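Nicotinate phosphoribosyltransferase (Porphyromonas gingivalis, PDB 2IM5) probably catalyses the ATP-dependent synthesis of nicotinate ribonucleotide from nicotinate and phosphoribosyl diphosphate, a step of NAD biosynthesis. Local coordinates at residues 25-38 and 346-358. Sequence-based numbering, arbitrary orientation.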
# COMPACT_ATOMS: atom_id res chain seq x y z
N PHE A 25 16.81 -6.74 -7.86
CA PHE A 25 16.72 -5.99 -9.11
C PHE A 25 17.31 -4.58 -9.01
O PHE A 25 16.65 -3.60 -9.38
CB PHE A 25 15.25 -5.89 -9.53
CG PHE A 25 14.55 -7.22 -9.57
CD1 PHE A 25 14.85 -8.15 -10.56
CD2 PHE A 25 13.64 -7.56 -8.57
CE1 PHE A 25 14.24 -9.42 -10.56
CE2 PHE A 25 13.03 -8.82 -8.56
CZ PHE A 25 13.34 -9.76 -9.56
N PRO A 26 18.55 -4.46 -8.54
CA PRO A 26 19.21 -3.16 -8.39
C PRO A 26 19.44 -2.37 -9.68
O PRO A 26 19.77 -1.18 -9.62
CB PRO A 26 20.51 -3.52 -7.67
CG PRO A 26 20.86 -4.85 -8.27
CD PRO A 26 19.50 -5.56 -8.25
N ARG A 27 19.27 -3.01 -10.83
CA ARG A 27 19.46 -2.32 -12.10
C ARG A 27 18.14 -1.96 -12.77
O ARG A 27 18.12 -1.29 -13.80
CB ARG A 27 20.27 -3.20 -13.06
CG ARG A 27 21.69 -3.51 -12.61
CD ARG A 27 22.43 -4.27 -13.70
NE ARG A 27 23.88 -4.21 -13.51
CZ ARG A 27 24.55 -4.99 -12.67
NH1 ARG A 27 23.91 -5.90 -11.96
NH2 ARG A 27 25.87 -4.84 -12.54
N ALA A 28 17.04 -2.41 -12.19
CA ALA A 28 15.73 -2.15 -12.77
C ALA A 28 15.33 -0.69 -12.73
O ALA A 28 15.73 0.06 -11.84
CB ALA A 28 14.68 -3.00 -12.06
N TYR A 29 14.54 -0.29 -13.72
CA TYR A 29 14.01 1.06 -13.83
C TYR A 29 12.50 0.96 -13.81
O TYR A 29 11.91 -0.06 -14.16
CB TYR A 29 14.45 1.72 -15.14
CG TYR A 29 15.84 2.29 -15.10
CD1 TYR A 29 16.05 3.65 -14.85
CD2 TYR A 29 16.96 1.48 -15.30
CE1 TYR A 29 17.33 4.18 -14.79
CE2 TYR A 29 18.25 2.00 -15.24
CZ TYR A 29 18.42 3.35 -14.98
OH TYR A 29 19.69 3.86 -14.91
N GLY A 30 11.86 2.04 -13.40
CA GLY A 30 10.41 2.04 -13.37
C GLY A 30 9.88 3.45 -13.51
O GLY A 30 10.60 4.42 -13.25
N GLU A 31 8.63 3.57 -13.95
CA GLU A 31 7.99 4.86 -14.05
C GLU A 31 6.64 4.78 -13.35
O GLU A 31 5.79 3.96 -13.70
CB GLU A 31 7.72 5.29 -15.50
CG GLU A 31 7.01 6.66 -15.54
CD GLU A 31 6.58 7.11 -16.93
OE1 GLU A 31 5.73 6.43 -17.56
OE2 GLU A 31 7.10 8.14 -17.40
N PHE A 32 6.46 5.63 -12.34
CA PHE A 32 5.22 5.69 -11.60
C PHE A 32 4.41 6.86 -12.15
O PHE A 32 4.97 7.93 -12.44
CB PHE A 32 5.50 5.90 -10.11
CG PHE A 32 5.92 4.65 -9.39
CD1 PHE A 32 5.00 3.90 -8.66
CD2 PHE A 32 7.24 4.20 -9.46
CE1 PHE A 32 5.38 2.72 -8.01
CE2 PHE A 32 7.63 3.02 -8.82
CZ PHE A 32 6.70 2.28 -8.09
N ARG A 33 3.11 6.66 -12.31
CA ARG A 33 2.26 7.73 -12.81
C ARG A 33 1.11 8.04 -11.86
O ARG A 33 0.40 7.14 -11.41
CB ARG A 33 1.69 7.37 -14.18
CG ARG A 33 2.75 7.31 -15.27
CD ARG A 33 2.13 7.14 -16.64
NE ARG A 33 3.16 6.97 -17.66
CZ ARG A 33 2.91 6.84 -18.96
NH1 ARG A 33 1.66 6.86 -19.41
NH2 ARG A 33 3.92 6.66 -19.80
N PHE A 34 0.95 9.32 -11.56
CA PHE A 34 -0.11 9.79 -10.70
C PHE A 34 -1.41 9.76 -11.50
O PHE A 34 -1.41 10.09 -12.68
CB PHE A 34 0.18 11.23 -10.27
CG PHE A 34 -0.99 11.93 -9.62
CD1 PHE A 34 -1.23 11.78 -8.26
CD2 PHE A 34 -1.85 12.72 -10.37
CE1 PHE A 34 -2.30 12.42 -7.65
CE2 PHE A 34 -2.92 13.37 -9.78
CZ PHE A 34 -3.15 13.22 -8.41
N ILE A 35 -2.50 9.35 -10.87
CA ILE A 35 -3.78 9.31 -11.55
C ILE A 35 -4.88 9.84 -10.64
O ILE A 35 -5.13 9.30 -9.56
CB ILE A 35 -4.19 7.86 -11.96
CG1 ILE A 35 -3.07 7.18 -12.75
CG2 ILE A 35 -5.47 7.91 -12.79
CD1 ILE A 35 -2.76 7.84 -14.08
N ASP A 36 -5.53 10.92 -11.06
CA ASP A 36 -6.65 11.46 -10.29
C ASP A 36 -7.87 10.84 -10.96
O ASP A 36 -8.30 11.30 -12.02
CB ASP A 36 -6.71 12.97 -10.39
CG ASP A 36 -8.02 13.54 -9.84
OD1 ASP A 36 -8.76 12.80 -9.14
OD2 ASP A 36 -8.30 14.72 -10.11
N ARG A 37 -8.41 9.80 -10.35
CA ARG A 37 -9.54 9.09 -10.91
C ARG A 37 -10.84 9.88 -10.96
O ARG A 37 -11.84 9.39 -11.49
CB ARG A 37 -9.70 7.76 -10.18
CG ARG A 37 -8.45 6.89 -10.32
CD ARG A 37 -8.61 5.48 -9.82
NE ARG A 37 -8.77 5.41 -8.37
CZ ARG A 37 -8.63 4.29 -7.66
NH1 ARG A 37 -8.33 3.15 -8.27
NH2 ARG A 37 -8.80 4.31 -6.35
N ASN A 38 -10.83 11.09 -10.43
CA ASN A 38 -12.02 11.93 -10.46
C ASN A 38 -11.82 13.03 -11.50
O ASN A 38 -12.70 13.87 -11.71
CB ASN A 38 -12.28 12.55 -9.09
CG ASN A 38 -13.04 11.62 -8.17
OD1 ASN A 38 -13.23 11.91 -6.99
ND2 ASN A 38 -13.48 10.48 -8.70
N ASN A 346 -9.68 10.94 -4.70
CA ASN A 346 -9.61 9.62 -5.30
C ASN A 346 -8.37 9.57 -6.18
O ASN A 346 -8.45 9.56 -7.41
CB ASN A 346 -10.87 9.35 -6.13
CG ASN A 346 -10.91 7.95 -6.69
OD1 ASN A 346 -10.27 7.04 -6.16
ND2 ASN A 346 -11.67 7.76 -7.76
N ILE A 347 -7.21 9.53 -5.53
CA ILE A 347 -5.92 9.52 -6.22
C ILE A 347 -5.04 8.30 -5.96
O ILE A 347 -5.08 7.69 -4.89
CB ILE A 347 -5.11 10.77 -5.83
CG1 ILE A 347 -5.00 10.87 -4.31
CG2 ILE A 347 -5.77 12.02 -6.40
CD1 ILE A 347 -4.16 12.03 -3.83
N VAL A 348 -4.23 7.97 -6.96
CA VAL A 348 -3.29 6.86 -6.87
C VAL A 348 -2.05 7.21 -7.68
O VAL A 348 -2.06 8.16 -8.46
CB VAL A 348 -3.88 5.53 -7.43
CG1 VAL A 348 -5.06 5.08 -6.60
CG2 VAL A 348 -4.31 5.70 -8.89
N MET A 349 -0.98 6.46 -7.46
CA MET A 349 0.26 6.66 -8.20
C MET A 349 0.79 5.24 -8.39
O MET A 349 1.34 4.65 -7.45
CB MET A 349 1.25 7.53 -7.42
CG MET A 349 2.35 8.12 -8.29
SD MET A 349 3.32 9.42 -7.53
CE MET A 349 4.45 9.79 -8.88
N LYS A 350 0.59 4.70 -9.59
CA LYS A 350 0.99 3.33 -9.87
C LYS A 350 2.18 3.12 -10.80
O LYS A 350 2.49 3.98 -11.63
CB LYS A 350 -0.21 2.57 -10.45
CG LYS A 350 -1.46 2.62 -9.59
CD LYS A 350 -1.18 2.10 -8.19
CE LYS A 350 -2.44 2.11 -7.33
NZ LYS A 350 -2.15 1.78 -5.91
N LEU A 351 2.82 1.97 -10.64
CA LEU A 351 3.94 1.60 -11.49
C LEU A 351 3.30 1.38 -12.85
O LEU A 351 2.47 0.49 -13.01
CB LEU A 351 4.58 0.30 -11.00
CG LEU A 351 5.76 -0.19 -11.85
CD1 LEU A 351 6.85 0.87 -11.87
CD2 LEU A 351 6.29 -1.52 -11.30
N TRP A 352 3.67 2.19 -13.82
CA TRP A 352 3.10 2.11 -15.16
C TRP A 352 3.91 1.26 -16.14
O TRP A 352 3.35 0.63 -17.03
CB TRP A 352 2.92 3.52 -15.73
CG TRP A 352 2.05 3.55 -16.93
CD1 TRP A 352 2.45 3.61 -18.24
CD2 TRP A 352 0.62 3.48 -16.95
NE1 TRP A 352 1.35 3.58 -19.07
CE2 TRP A 352 0.22 3.50 -18.30
CE3 TRP A 352 -0.36 3.40 -15.95
CZ2 TRP A 352 -1.13 3.44 -18.68
CZ3 TRP A 352 -1.70 3.35 -16.32
CH2 TRP A 352 -2.07 3.36 -17.68
N LYS A 353 5.22 1.27 -15.98
CA LYS A 353 6.10 0.49 -16.84
C LYS A 353 7.45 0.31 -16.16
O LYS A 353 7.80 1.06 -15.24
CB LYS A 353 6.28 1.18 -18.19
CG LYS A 353 6.96 2.53 -18.12
CD LYS A 353 7.13 3.12 -19.52
CE LYS A 353 7.91 4.42 -19.46
NZ LYS A 353 8.06 5.04 -20.80
N CYS A 354 8.21 -0.69 -16.61
CA CYS A 354 9.50 -0.98 -16.03
C CYS A 354 10.39 -1.72 -17.02
O CYS A 354 9.96 -2.12 -18.11
CB CYS A 354 9.32 -1.85 -14.79
SG CYS A 354 8.43 -3.40 -15.12
N LYS A 355 11.64 -1.91 -16.63
CA LYS A 355 12.62 -2.63 -17.42
C LYS A 355 13.61 -3.26 -16.44
O LYS A 355 13.78 -2.77 -15.33
CB LYS A 355 13.34 -1.69 -18.39
CG LYS A 355 13.96 -0.48 -17.74
CD LYS A 355 14.83 0.29 -18.72
CE LYS A 355 14.06 0.79 -19.92
NZ LYS A 355 14.95 1.53 -20.86
N MET A 356 14.24 -4.36 -16.85
CA MET A 356 15.19 -5.08 -16.01
C MET A 356 16.51 -4.33 -15.82
O MET A 356 17.12 -4.37 -14.75
CB MET A 356 15.46 -6.46 -16.60
CG MET A 356 16.22 -7.38 -15.65
SD MET A 356 15.23 -7.79 -14.19
CE MET A 356 14.98 -9.52 -14.49
N THR A 357 16.97 -3.66 -16.86
CA THR A 357 18.22 -2.91 -16.82
C THR A 357 18.06 -1.72 -17.74
O THR A 357 17.07 -1.61 -18.46
CB THR A 357 19.43 -3.74 -17.33
OG1 THR A 357 19.26 -4.00 -18.73
CG2 THR A 357 19.52 -5.08 -16.60
N ALA A 358 19.03 -0.82 -17.73
CA ALA A 358 19.00 0.37 -18.57
C ALA A 358 18.85 0.05 -20.06
O ALA A 358 18.16 0.76 -20.78
CB ALA A 358 20.26 1.21 -18.34
O HOH W 1 17.95 -5.46 -11.98
O HOH W 2 20.51 -0.31 -14.80
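Strands 29-36 and 347-355 run antiparallel, their axes at 151°, through the hydrogen-bonded pairs Tyr29-Lys355, Glu31-Lys353, Arg33-Lys350 and Ile35-Val348, with a one-residue shift after Glu31. There Trp352 and Lys353 both face Glu31: Glu31 N donates to Lys353 O (2.9 Å) and Glu31 O accepts from Trp352 N (2.8 Å), a classic beta bulge. The Trp352 indole packs against one face of the Arg33 guanidinium, which lies flat on it, planes 11° apart and Arg33 CZ 3.3 Å from Trp352 CD1, in an off-centre cation-pi stack. Arg33 CD also lies over the five-membered ring, a CH-pi contact. Arg33 NE and NH2 both grip Glu31 OE1, NE at 2.6 Å from above the carboxylate plane and NH2 on the syn lone pair; this salt bridge, together with the stack, should restrict the guanidinium's rotation. On the other face Leu351 CD1 sits over the Phe32 ring in a CH-pi contact, and Phe34, with CG anti to the backbone N (chi1 168°), brings CZ to 3.5 Å from Ile347 CG2; helix 120-134 covers Phe34, Ile347 and Met349. Beyond the strands, Arg37 NE and NH2 converge on Asn346 OD1, NH2 in the amide's carbonyl plane at 3.1 Å, while Val348 CG1 covers a guanidinium face. At the far end Met356 SD meets the Phe25 ring obliquely, a Met-aromatic contact beside helix 213-223. Strand 29-36 is the middle of a five-stranded antiparallel sheet, between 105-110 and 347-355; the latter follows the parallel, barrel-like sheet in the chain, consistent with the family's two-part fold.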